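Local coordinates for thermophilic dibenzothiophene desulfurization enzyme C (Paenibacillus sp. A11-2, PDB 5XDB), which probably oxidises dibenzothiophene to its sulfoxide and then its sulfone, using reduced FMN and molecular oxygen, at residues A[125-130]-A[154-159]; A[167-172]-A[184-189]. One frame throughout, in Å; residues are numbered along the deposited sequence.

Interaction 1: residues A[125-130]-A[154-159]. With FMN (flavin mononucleotide), chain E.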
# COMPACT_ATOMS: atom_id res chain seq x y z
N GLY A 125 31.02 14.02 -18.57
CA GLY A 125 30.49 12.67 -18.55
C GLY A 125 31.37 11.78 -17.69
O GLY A 125 32.42 12.20 -17.19
N ASN A 126 30.95 10.53 -17.53
CA ASN A 126 31.75 9.62 -16.73
C ASN A 126 31.72 8.22 -17.32
O ASN A 126 30.79 7.83 -18.03
CB ASN A 126 31.28 9.57 -15.26
CG ASN A 126 30.05 8.73 -15.07
OD1 ASN A 126 30.12 7.56 -14.65
ND2 ASN A 126 28.89 9.31 -15.38
N ALA A 127 32.78 7.47 -17.00
CA ALA A 127 32.91 6.06 -17.36
C ALA A 127 33.44 5.35 -16.12
O ALA A 127 34.65 5.37 -15.86
CB ALA A 127 33.83 5.88 -18.56
N SER A 128 32.54 4.72 -15.36
CA SER A 128 32.86 4.21 -14.03
C SER A 128 32.42 2.75 -13.85
O SER A 128 33.24 1.88 -13.54
CB SER A 128 32.20 5.08 -12.96
OG SER A 128 32.31 6.46 -13.27
N SER A 129 31.13 2.49 -14.04
CA SER A 129 30.59 1.15 -13.86
C SER A 129 30.97 0.24 -15.02
O SER A 129 31.40 0.67 -16.09
CB SER A 129 29.06 1.21 -13.72
OG SER A 129 28.68 1.95 -12.57
N GLU A 130 30.79 -1.06 -14.79
CA GLU A 130 31.15 -2.08 -15.76
C GLU A 130 30.03 -3.12 -15.82
O GLU A 130 29.16 -3.17 -14.95
CB GLU A 130 32.51 -2.73 -15.42
CG GLU A 130 33.64 -1.70 -15.31
CD GLU A 130 35.02 -2.30 -15.11
OE1 GLU A 130 35.95 -1.55 -14.73
OE2 GLU A 130 35.18 -3.52 -15.34
N GLY A 154 40.12 -1.43 -21.32
CA GLY A 154 38.91 -2.13 -20.96
C GLY A 154 37.66 -1.36 -21.34
O GLY A 154 37.72 -0.25 -21.86
N THR A 155 36.51 -1.98 -21.07
CA THR A 155 35.22 -1.41 -21.43
C THR A 155 34.38 -1.09 -20.20
O THR A 155 34.22 -1.94 -19.31
CB THR A 155 34.44 -2.36 -22.34
OG1 THR A 155 35.11 -2.46 -23.60
CG2 THR A 155 33.03 -1.82 -22.58
N LYS A 156 33.82 0.11 -20.17
CA LYS A 156 32.93 0.58 -19.12
C LYS A 156 31.48 0.55 -19.62
O LYS A 156 31.21 0.71 -20.81
CB LYS A 156 33.28 2.01 -18.71
CG LYS A 156 34.61 2.15 -17.99
CD LYS A 156 34.52 1.51 -16.60
CE LYS A 156 35.77 1.79 -15.78
NZ LYS A 156 35.68 1.16 -14.43
N ALA A 157 30.56 0.35 -18.68
CA ALA A 157 29.13 0.32 -18.97
C ALA A 157 28.43 1.49 -18.31
O ALA A 157 28.96 2.12 -17.38
CB ALA A 157 28.51 -1.00 -18.49
N PHE A 158 27.22 1.79 -18.79
CA PHE A 158 26.38 2.84 -18.22
C PHE A 158 27.15 4.16 -18.08
O PHE A 158 27.19 4.78 -17.02
CB PHE A 158 25.81 2.41 -16.86
CG PHE A 158 24.71 1.39 -16.95
CD1 PHE A 158 23.41 1.78 -17.28
CD2 PHE A 158 24.96 0.06 -16.66
CE1 PHE A 158 22.38 0.84 -17.34
CE2 PHE A 158 23.94 -0.88 -16.72
CZ PHE A 158 22.64 -0.49 -17.06
N CYS A 159 27.74 4.60 -19.19
CA CYS A 159 28.60 5.79 -19.19
C CYS A 159 27.77 7.03 -19.51
O CYS A 159 27.83 7.59 -20.61
CB CYS A 159 29.74 5.60 -20.17
SG CYS A 159 30.83 4.23 -19.78
N1 FMN E . 26.75 3.93 -13.39
C2 FMN E . 27.86 4.74 -13.42
O2 FMN E . 28.89 4.35 -12.88
N3 FMN E . 27.80 5.98 -14.04
C4 FMN E . 26.62 6.40 -14.64
O4 FMN E . 26.58 7.50 -15.21
C4A FMN E . 25.50 5.56 -14.61
N5 FMN E . 24.33 5.95 -15.21
C5A FMN E . 23.22 5.13 -15.17
C6 FMN E . 22.04 5.55 -15.78
C7 FMN E . 20.91 4.74 -15.77
C7M FMN E . 19.66 5.25 -16.43
C8 FMN E . 20.97 3.49 -15.13
C8M FMN E . 19.79 2.56 -15.09
C9 FMN E . 22.16 3.07 -14.53
C9A FMN E . 23.29 3.88 -14.55
N10 FMN E . 24.46 3.49 -13.92
C10 FMN E . 25.57 4.32 -13.98
C1' FMN E . 24.62 2.10 -13.33
C2' FMN E . 24.19 1.65 -11.96
O2' FMN E . 25.07 2.22 -11.02
C3' FMN E . 24.32 0.12 -11.90
O3' FMN E . 25.60 -0.25 -12.37
C4' FMN E . 23.30 -0.68 -12.72
O4' FMN E . 22.02 -0.12 -12.52
C5' FMN E . 23.30 -2.17 -12.33
O5' FMN E . 22.55 -2.96 -13.24
P FMN E . 21.74 -4.29 -12.76
O1P FMN E . 20.73 -3.85 -11.70
O2P FMN E . 21.02 -4.93 -13.92
O3P FMN E . 22.71 -5.32 -12.20
O HOH W 1 29.74 4.30 -16.01
O HOH W 2 34.84 -4.64 -18.14
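The FMN site of the acyl-CoA dehydrogenase-like middle domain is lined here by Asn126, Ser128 and Ser129, at and just after the end of strand 124-127; Glu130 follows them and is tied to Lys156, while Ala157 holds Ser129. The lysine chain bends at its second torsion (chi2 -69°) and then runs straight, which carries NZ across the turn to two acceptors. Lys156 NZ donates to Ser128 O at 2.7 Å, tilted from the carbonyl plane, and forms a salt bridge with Glu130, whose OE1 uses its anti lone pair (NZ to OE1 2.7 Å). Trp138 adds a cation-pi contact to the ammonium, and the glutamate is also held by the backbone N atoms of Arg139 and Val140. With a methionine in place of Lys156, Ser128 O would probably lose this donor and the Glu130 carboxylate its positive mate, leaving the turn less firmly fixed beside the flavin. Ala157 N adds a backbone bond to Ser129 O (2.7 Å), approaching from above the carbonyl plane. On the ligand side, the Asn126 amide pairs with the flavin pyrimidine: FMN N3 donates to OD1 (2.9 Å, 163°) and ND2 donates to FMN O4 (2.9 Å, 168°). Phe158 packs against the flavin, its CD1 3.3 Å from FMN C9. The rotation of the Asn126 amide is fixed further by Ser128 OG, which donates to Asn126 OD1 at 2.8 Å.

Interaction 2: residues A[167-172]-A[184-189]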
# COMPACT_ATOMS: atom_id res chain seq x y z
N ARG A 167 34.90 16.38 -21.16
CA ARG A 167 35.85 15.60 -20.37
C ARG A 167 35.10 14.41 -19.80
O ARG A 167 33.90 14.49 -19.53
CB ARG A 167 36.47 16.43 -19.23
CG ARG A 167 37.43 17.56 -19.68
CD ARG A 167 38.73 17.01 -20.22
NE ARG A 167 39.69 18.07 -20.54
CZ ARG A 167 39.64 18.81 -21.65
NH1 ARG A 167 38.68 18.61 -22.55
NH2 ARG A 167 40.55 19.76 -21.86
N LEU A 168 35.81 13.31 -19.63
CA LEU A 168 35.28 12.10 -19.01
C LEU A 168 35.98 11.89 -17.68
O LEU A 168 37.21 11.92 -17.61
CB LEU A 168 35.49 10.88 -19.91
CG LEU A 168 34.73 10.84 -21.23
CD1 LEU A 168 35.17 9.62 -22.04
CD2 LEU A 168 33.22 10.82 -20.98
N LEU A 169 35.19 11.72 -16.62
CA LEU A 169 35.71 11.22 -15.35
C LEU A 169 35.79 9.70 -15.44
O LEU A 169 34.77 9.03 -15.64
CB LEU A 169 34.82 11.66 -14.19
CG LEU A 169 35.06 11.07 -12.80
CD1 LEU A 169 36.43 11.46 -12.27
CD2 LEU A 169 33.96 11.50 -11.84
N VAL A 170 37.00 9.15 -15.35
CA VAL A 170 37.23 7.74 -15.62
C VAL A 170 37.87 7.08 -14.40
O VAL A 170 38.73 7.67 -13.74
CB VAL A 170 38.10 7.53 -16.87
CG1 VAL A 170 38.25 6.06 -17.16
CG2 VAL A 170 37.46 8.23 -18.07
N PHE A 171 37.44 5.85 -14.12
CA PHE A 171 37.92 5.05 -13.00
C PHE A 171 38.53 3.75 -13.51
O PHE A 171 37.97 3.09 -14.40
CB PHE A 171 36.79 4.74 -12.01
CG PHE A 171 36.24 5.94 -11.31
CD1 PHE A 171 36.72 6.31 -10.06
CD2 PHE A 171 35.25 6.72 -11.90
CE1 PHE A 171 36.22 7.42 -9.40
CE2 PHE A 171 34.75 7.83 -11.25
CZ PHE A 171 35.24 8.19 -10.00
N ALA A 172 39.67 3.38 -12.95
CA ALA A 172 40.33 2.14 -13.32
C ALA A 172 41.06 1.60 -12.10
O ALA A 172 41.23 2.29 -11.10
CB ALA A 172 41.30 2.36 -14.49
N ILE A 184 42.41 2.07 -6.86
CA ILE A 184 41.50 2.80 -7.73
C ILE A 184 42.15 4.11 -8.16
O ILE A 184 42.45 4.98 -7.33
CB ILE A 184 40.16 3.06 -7.04
CG1 ILE A 184 39.48 1.73 -6.68
CG2 ILE A 184 39.26 3.91 -7.92
CD1 ILE A 184 38.18 1.91 -5.92
N VAL A 185 42.33 4.28 -9.46
CA VAL A 185 42.76 5.55 -10.03
C VAL A 185 41.57 6.23 -10.69
O VAL A 185 40.74 5.57 -11.34
CB VAL A 185 43.93 5.35 -11.03
CG1 VAL A 185 43.84 4.00 -11.68
CG2 VAL A 185 43.91 6.44 -12.08
N ALA A 186 41.46 7.53 -10.49
CA ALA A 186 40.46 8.35 -11.14
C ALA A 186 41.18 9.43 -11.92
O ALA A 186 42.22 9.93 -11.47
CB ALA A 186 39.49 8.99 -10.13
N ALA A 187 40.64 9.79 -13.08
CA ALA A 187 41.29 10.76 -13.94
C ALA A 187 40.22 11.54 -14.69
O ALA A 187 39.10 11.04 -14.88
CB ALA A 187 42.26 10.09 -14.92
N LEU A 188 40.56 12.76 -15.10
CA LEU A 188 39.69 13.61 -15.91
C LEU A 188 40.39 13.81 -17.25
O LEU A 188 41.43 14.48 -17.31
CB LEU A 188 39.42 14.94 -15.21
CG LEU A 188 38.34 15.79 -15.86
CD1 LEU A 188 36.94 15.14 -15.68
CD2 LEU A 188 38.36 17.21 -15.32
N ILE A 189 39.84 13.23 -18.32
CA ILE A 189 40.57 13.22 -19.59
C ILE A 189 39.66 13.72 -20.71
O ILE A 189 38.42 13.65 -20.63
CB ILE A 189 41.11 11.82 -19.93
CG1 ILE A 189 39.95 10.85 -20.15
CG2 ILE A 189 42.06 11.31 -18.84
CD1 ILE A 189 40.33 9.62 -20.97
O HOH W 3 41.71 16.98 -18.44
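Phe171 and Ala186 face one another as a non-hydrogen-bonded antiparallel pair, and the ring meets the methyl obliquely, with CE1 3.7 Å from Ala186 CB. Ile184 comes to the same ring at its edge, near the ring plane, placing CG2 4.1 Å from Phe171 CD1. Tyr100 and Phe412 pack against Phe171 edge-to-face, which probably helps to fix the ring's tilt. Leu169 and Leu188 form the next non-hydrogen-bonded pair on this face, which helix 85-104 covers. With Leu188 CG anti to its own N (chi1 -170°), the CD1 branch comes back over the neighbouring strand and rests 3.8 Å from Arg167 CB. Beyond CB the arginine lies alongside Ile189 of the partner strand, its CD 3.4 Å from Ile189 O, and its NE reaches Leu188 O through a bridging water that accepts from NE and donates to the carbonyl.

Val170 and Ile189 point to the other face and cross at an angle, CG2 of the valine 4.2 Å from CG1 of the isoleucine. Strand 215-222 packs on this side, with Phe217 against Val170, and Val220 and Val222 against Ile189. The axes of segments 167-172 and 184-189 run antiparallel, 167° apart, with reciprocal bonds at three pairs: Leu168 with Ile189, Val170 with Ala187, and Ala172 with Val185. Val170 N to Ala187 O, for example, spans 2.9 Å at 168°. This regular pairing of strands 167-174 and 184-190 makes an antiparallel beta hairpin, part of the beta-structured middle domain of the acyl-CoA dehydrogenase fold.

How the interactions relate
Interactions 1 and 2 follow one another along the chain, and their centres lie about 10 Å apart. Strand 124-127 of interaction 1 runs parallel to strand 167-174 of interaction 2 in one sheet, and Leu169 joins them: its N lies 2.9 Å from Gly125 O and its O 2.9 Å from Ala127 N, both probable hydrogen bonds. Side chains meet as well, Phe171 CD2 lying 3.3 Å from Ser128 OG. Interaction 1 touches FMN directly, whereas the Phe171 side chain of interaction 2 stays about 7 Å from it. The hairpin thus appears second-shell to the flavin, flanking within the sheet the strand that presents Asn126.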